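Local coordinates for iron-regulated ABC transporter siderophore-binding protein SirA (Staphylococcus aureus subsp. aureus, PDB 3MWG), which probably binds a ferric siderophore outside the cell membrane and delivers it to an iron-regulated ABC transporter, at residues A[143-148]-A[199-204]; A[194-199]-A[227-232]. All blocks are in the same frame, centred on the assembly; numbering follows the deposited sequence.

Interaction 1 (A[143-148]-A[199-204]); sequences KASVVN and MNADHI
The carboxylate of Asp-202 meets the backbone of Lys-143 at OD2, on its anti side. Lys-143 N donates to Asp-202 OD2 over 2.9 Å, nearly straight, from 33° out of the carboxylate plane. The methylenes of Lys-143 pass near the same oxygen. The other flat side chain here is the imidazole of His-203. Its NE2 bonds to Ser-244 OG on the next strand, and the ring meets that of Phe-205 with the planes at about 45°.

The motif is a parallel strand pair inside the mixed sheet of one lobe, consistent with the two-lobed fold of periplasmic binding proteins. Strand 144-149 takes strand 203-208 as its neighbour. Ala-144 pairs with His-203 on one face of the sheet, and Ser-145 with Ile-204 on the other. His-203 N donates to Lys-143 O at 3.1 Å, and Asp-202 N adds a weak bond to that oxygen. Ser-145 N returns to His-203 O at 3.1 Å.

The loop 199-201 lies along the face of the strand that carries Ser-145 and Val-147. Ala-201 CB rests against the backbone of Lys-143 and Ala-144. Ser-145 OG sits between its own N and carbonyl carbon (chi1 68°). From there it donates to Met-199 O at 2.7 Å, in the carbonyl plane and on a lone pair. Ile-204 CG1 packs against the same hydroxyl, 3.4 Å from Ser-145 OG. Val-147 CG2 lies anti to its carbonyl carbon and touches SE of Met-199, a selenomethionine, at 3.9 Å, the two side chains crossing at about a right angle. One water joins two carbonyls: it donates to Ala-144 O at 2.8 Å and to Asn-200 O at 2.9 Å.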
loop_
_atom_site.group_PDB
_atom_site.type_symbol
_atom_site.label_atom_id
_atom_site.label_comp_id
_atom_site.label_asym_id
_atom_site.label_seq_id
_atom_site.Cartn_x
_atom_site.Cartn_y
_atom_site.Cartn_z
ATOM N N LYS A 143 -8.566 16.937 -5.307
ATOM C CA LYS A 143 -9.051 15.580 -5.574
ATOM C C LYS A 143 -7.941 14.812 -6.275
ATOM O O LYS A 143 -7.278 15.355 -7.150
ATOM C CB LYS A 143 -10.295 15.614 -6.432
ATOM C CG LYS A 143 -11.507 16.142 -5.687
ATOM C CD LYS A 143 -12.714 16.305 -6.609
ATOM C CE LYS A 143 -12.686 17.663 -7.313
ATOM N NZ LYS A 143 -13.902 17.883 -8.153
ATOM N N ALA A 144 -7.729 13.561 -5.859
ATOM C CA ALA A 144 -6.652 12.730 -6.377
ATOM C C ALA A 144 -7.264 11.471 -6.907
ATOM O O ALA A 144 -8.346 11.092 -6.473
ATOM C CB ALA A 144 -5.674 12.353 -5.249
ATOM N N SER A 145 -6.554 10.803 -7.819
ATOM C CA SER A 145 -6.868 9.417 -8.137
ATOM C C SER A 145 -5.559 8.699 -8.372
ATOM O O SER A 145 -4.555 9.310 -8.786
ATOM C CB SER A 145 -7.814 9.297 -9.352
ATOM O OG SER A 145 -7.167 9.710 -10.551
ATOM N N VAL A 146 -5.562 7.405 -8.057
ATOM C CA VAL A 146 -4.362 6.569 -8.164
ATOM C C VAL A 146 -4.698 5.452 -9.138
ATOM O O VAL A 146 -5.630 4.674 -8.895
ATOM C CB VAL A 146 -4.000 5.930 -6.790
ATOM C CG1 VAL A 146 -2.699 5.084 -6.882
ATOM C CG2 VAL A 146 -3.874 6.987 -5.722
ATOM N N VAL A 147 -3.904 5.356 -10.196
ATOM C CA VAL A 147 -4.217 4.563 -11.371
ATOM C C VAL A 147 -3.042 3.631 -11.695
ATOM O O VAL A 147 -1.866 3.992 -11.512
ATOM C CB VAL A 147 -4.546 5.517 -12.566
ATOM C CG1 VAL A 147 -4.607 4.759 -13.863
ATOM C CG2 VAL A 147 -5.915 6.215 -12.333
ATOM N N ASN A 148 -3.354 2.419 -12.149
ATOM C CA ASN A 148 -2.324 1.455 -12.500
ATOM C C ASN A 148 -2.729 0.705 -13.786
ATOM O O ASN A 148 -3.793 0.065 -13.830
ATOM C CB ASN A 148 -2.059 0.501 -11.320
ATOM C CG ASN A 148 -1.183 -0.688 -11.703
ATOM O OD1 ASN A 148 -1.628 -1.839 -11.626
ATOM N ND2 ASN A 148 0.058 -0.419 -12.138
HETATM N N MSE A 199 -11.853 8.208 -13.058
HETATM C CA MSE A 199 -10.550 8.578 -12.496
HETATM C C MSE A 199 -10.286 10.081 -12.540
HETATM O O MSE A 199 -9.209 10.530 -12.170
HETATM C CB MSE A 199 -9.433 7.769 -13.171
HETATM C CG MSE A 199 -9.146 8.204 -14.608
HETATM SE SE MSE A 199 -7.848 7.020 -15.568
HETATM C CE MSE A 199 -8.703 5.315 -15.466
ATOM N N ASN A 200 -11.268 10.874 -12.956
ATOM C CA ASN A 200 -11.086 12.330 -12.933
ATOM C C ASN A 200 -10.619 12.866 -11.558
ATOM O O ASN A 200 -11.024 12.398 -10.497
ATOM C CB ASN A 200 -12.317 13.099 -13.465
ATOM C CG ASN A 200 -11.965 14.513 -13.919
ATOM O OD1 ASN A 200 -10.866 14.752 -14.434
ATOM N ND2 ASN A 200 -12.875 15.473 -13.677
ATOM N N ALA A 201 -9.718 13.830 -11.599
ATOM C CA ALA A 201 -9.099 14.325 -10.385
ATOM C C ALA A 201 -8.355 15.602 -10.755
ATOM O O ALA A 201 -8.162 15.880 -11.942
ATOM C CB ALA A 201 -8.142 13.271 -9.806
ATOM N N ASP A 202 -7.988 16.391 -9.742
ATOM C CA ASP A 202 -7.114 17.522 -9.980
ATOM C C ASP A 202 -5.696 17.019 -10.169
ATOM O O ASP A 202 -4.928 17.650 -10.881
ATOM C CB ASP A 202 -7.166 18.529 -8.838
ATOM C CG ASP A 202 -8.550 18.986 -8.564
ATOM O OD1 ASP A 202 -9.268 19.312 -9.541
ATOM O OD2 ASP A 202 -8.948 18.956 -7.382
ATOM N N HIS A 203 -5.348 15.891 -9.540
ATOM C CA HIS A 203 -4.007 15.309 -9.729
ATOM C C HIS A 203 -4.126 13.805 -9.800
ATOM O O HIS A 203 -4.870 13.188 -8.996
ATOM C CB HIS A 203 -3.007 15.720 -8.628
ATOM C CG HIS A 203 -1.582 15.543 -9.047
ATOM N ND1 HIS A 203 -0.835 16.565 -9.593
ATOM C CD2 HIS A 203 -0.797 14.434 -9.093
ATOM C CE1 HIS A 203 0.367 16.106 -9.908
ATOM N NE2 HIS A 203 0.415 14.817 -9.612
ATOM N N ILE A 204 -3.472 13.227 -10.807
ATOM C CA ILE A 204 -3.492 11.789 -10.994
ATOM C C ILE A 204 -2.113 11.181 -10.749
ATOM O O ILE A 204 -1.097 11.652 -11.275
ATOM C CB ILE A 204 -4.019 11.381 -12.404
ATOM C CG1 ILE A 204 -5.476 11.838 -12.557
ATOM C CG2 ILE A 204 -3.936 9.871 -12.617
ATOM C CD1 ILE A 204 -5.986 11.756 -14.004
HETATM O O HOH W 1 -10.781 11.793 -7.713
#

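Interaction 2 (A[194-199]-A[227-232])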
loop_
_atom_site.group_PDB
_atom_site.type_symbol
_atom_site.label_atom_id
_atom_site.label_comp_id
_atom_site.label_asym_id
_atom_site.label_seq_id
_atom_site.Cartn_x
_atom_site.Cartn_y
_atom_site.Cartn_z
ATOM N N GLU A 194 -14.962 4.180 -21.649
ATOM C CA GLU A 194 -16.152 4.936 -21.214
ATOM C C GLU A 194 -16.167 5.157 -19.709
ATOM O O GLU A 194 -16.860 6.040 -19.217
ATOM C CB GLU A 194 -17.446 4.193 -21.594
ATOM C CG GLU A 194 -17.659 4.009 -23.101
ATOM C CD GLU A 194 -17.845 5.315 -23.829
ATOM O OE1 GLU A 194 -18.131 6.334 -23.168
ATOM O OE2 GLU A 194 -17.721 5.326 -25.068
ATOM N N SER A 195 -15.438 4.308 -18.982
ATOM C CA SER A 195 -15.324 4.467 -17.549
ATOM C C SER A 195 -14.177 5.394 -17.134
ATOM O O SER A 195 -14.031 5.689 -15.950
ATOM C CB SER A 195 -15.213 3.109 -16.869
ATOM O OG SER A 195 -16.491 2.503 -16.769
ATOM N N ILE A 196 -13.395 5.879 -18.093
ATOM C CA ILE A 196 -12.251 6.767 -17.775
ATOM C C ILE A 196 -12.574 7.996 -16.895
ATOM O O ILE A 196 -11.746 8.349 -16.046
ATOM C CB ILE A 196 -11.412 7.164 -19.018
ATOM C CG1 ILE A 196 -10.495 6.019 -19.410
ATOM C CG2 ILE A 196 -10.522 8.389 -18.727
ATOM C CD1 ILE A 196 -9.744 6.226 -20.697
ATOM N N PRO A 197 -13.761 8.650 -17.083
ATOM C CA PRO A 197 -14.109 9.782 -16.181
ATOM C C PRO A 197 -14.142 9.434 -14.671
ATOM O O PRO A 197 -14.038 10.345 -13.823
ATOM C CB PRO A 197 -15.515 10.220 -16.667
ATOM C CG PRO A 197 -15.522 9.857 -18.164
ATOM C CD PRO A 197 -14.678 8.563 -18.243
ATOM N N LEU A 198 -14.273 8.144 -14.342
ATOM C CA LEU A 198 -14.244 7.704 -12.940
ATOM C C LEU A 198 -12.898 8.055 -12.261
ATOM O O LEU A 198 -12.814 8.236 -11.048
ATOM C CB LEU A 198 -14.529 6.193 -12.856
ATOM C CG LEU A 198 -14.748 5.532 -11.502
ATOM C CD1 LEU A 198 -15.831 6.259 -10.671
ATOM C CD2 LEU A 198 -15.074 4.028 -11.692
HETATM N N MSE A 199 -11.853 8.208 -13.058
HETATM C CA MSE A 199 -10.550 8.578 -12.496
HETATM C C MSE A 199 -10.286 10.081 -12.540
HETATM O O MSE A 199 -9.209 10.530 -12.170
HETATM C CB MSE A 199 -9.433 7.769 -13.171
HETATM C CG MSE A 199 -9.146 8.204 -14.608
HETATM SE SE MSE A 199 -7.848 7.020 -15.568
HETATM C CE MSE A 199 -8.703 5.315 -15.466
ATOM N N THR A 227 -3.811 6.246 -22.530
ATOM C CA THR A 227 -3.319 7.624 -22.398
ATOM C C THR A 227 -3.325 8.417 -23.724
ATOM O O THR A 227 -2.993 9.606 -23.732
ATOM C CB THR A 227 -1.928 7.725 -21.698
ATOM O OG1 THR A 227 -0.900 7.146 -22.522
ATOM C CG2 THR A 227 -1.957 7.047 -20.345
ATOM N N SER A 228 -3.714 7.757 -24.821
ATOM C CA SER A 228 -3.967 8.419 -26.109
ATOM C C SER A 228 -5.460 8.708 -26.315
ATOM O O SER A 228 -5.825 9.505 -27.175
ATOM C CB SER A 228 -3.456 7.559 -27.279
ATOM O OG SER A 228 -2.063 7.351 -27.165
ATOM N N SER A 229 -6.318 8.048 -25.538
ATOM C CA SER A 229 -7.764 8.163 -25.717
ATOM C C SER A 229 -8.240 9.590 -25.442
ATOM O O SER A 229 -7.603 10.346 -24.697
ATOM C CB SER A 229 -8.486 7.179 -24.794
ATOM O OG SER A 229 -8.340 7.591 -23.427
ATOM N N LYS A 230 -9.362 9.955 -26.050
ATOM C CA LYS A 230 -9.903 11.288 -25.889
ATOM C C LYS A 230 -10.445 11.513 -24.472
ATOM O O LYS A 230 -10.421 12.643 -23.979
ATOM C CB LYS A 230 -10.953 11.615 -26.977
ATOM C CG LYS A 230 -12.234 10.776 -26.933
ATOM C CD LYS A 230 -13.235 11.240 -28.004
ATOM C CE LYS A 230 -14.650 10.796 -27.684
ATOM N NZ LYS A 230 -14.755 9.303 -27.578
ATOM N N GLU A 231 -10.922 10.441 -23.825
ATOM C CA GLU A 231 -11.421 10.533 -22.446
ATOM C C GLU A 231 -10.273 10.883 -21.506
ATOM O O GLU A 231 -10.392 11.795 -20.694
ATOM C CB GLU A 231 -12.069 9.226 -22.012
ATOM C CG GLU A 231 -13.305 8.839 -22.824
ATOM C CD GLU A 231 -12.976 8.082 -24.110
ATOM O OE1 GLU A 231 -11.791 7.906 -24.466
ATOM O OE2 GLU A 231 -13.920 7.661 -24.780
ATOM N N TRP A 232 -9.154 10.182 -21.637
ATOM C CA TRP A 232 -7.963 10.494 -20.831
ATOM C C TRP A 232 -7.556 11.953 -21.045
ATOM O O TRP A 232 -7.272 12.676 -20.093
ATOM C CB TRP A 232 -6.802 9.559 -21.178
ATOM C CG TRP A 232 -5.480 9.932 -20.530
ATOM C CD1 TRP A 232 -4.510 10.729 -21.058
ATOM C CD2 TRP A 232 -4.983 9.491 -19.249
ATOM N NE1 TRP A 232 -3.443 10.811 -20.193
ATOM C CE2 TRP A 232 -3.711 10.072 -19.074
ATOM C CE3 TRP A 232 -5.499 8.685 -18.233
ATOM C CZ2 TRP A 232 -2.938 9.866 -17.926
ATOM C CZ3 TRP A 232 -4.729 8.480 -17.079
ATOM C CH2 TRP A 232 -3.463 9.071 -16.943
HETATM O O HOH W 2 -16.138 8.749 -24.275
#
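Ser-229 OG makes two hydrogen bonds, with Trp-232 N and with Trp-226 O, and is touched by Ile-196 across the contact. Ser-229 is at the N-cap of helix 230-234, and its OG accepts a capping bond from Trp-232 N at 3.3 Å. With Trp-226 O as the second partner, both ends of the turn between the two helices meet at one hydroxyl. Ile-196 CD1 lies 3.4 Å from Ser-229 OG.

No hydrogen bond passes directly between 194-199 and 227-232. The isoleucine does most of the apolar work. Its CB lies 3.7 Å from Glu-231 CB, with the two side chains at about a right angle. Ile-196 CG2, anti to its own backbone N, reaches the first turn of the helix near Trp-232 N.

Met-199 and Trp-232 form a Met-aromatic contact at the ring edge. Met-199 SE is 3.8 Å from Trp-232 CZ3 and lies 81° off the ring normal, near the ring plane. Thr-227 CG2 sits over one face of the indole.

At the outer end, Glu-231 bends at chi2 (85°) and turns its carboxylate toward Glu-194. Glu-194 OE2 and Glu-231 OE2 are 4.5 Å apart, a pair of like charges. A salt bridge from Lys-230 NZ to Glu-231 OE2, with a weak hydrogen bond, may offset this repulsion.

The 3-10 segment 194-199 thus lies between helix 230-234 and the sheet. Leu-198 faces strand 187-190, Met-199 also reaches strand 154-157, and Leu-235 closes against Ile-196 and Met-199.

Overall arrangement
The chain first builds the other lobe, with strands 5-7 to 88-91. Helix 111-136 then leads to strand 144-149, where interaction 1 opens. It runs on through strand 154-157, two helices and strand 187-190. Interaction 2 opens at 194-199, before interaction 1 closes at 199-204. Strand 203-208 and helix 216-228 follow, and interaction 2 closes at 227-232. The two loops therefore cross rather than nest. Met-199 belongs to both, and their centres lie about 11 Å apart. Interaction 1 joins the neighbouring parallel strands 144-149 and 203-208 and holds the loop before the latter. Interaction 2 ties that loop to the end of helix 216-228 and the start of helix 230-234, further from the chain centre.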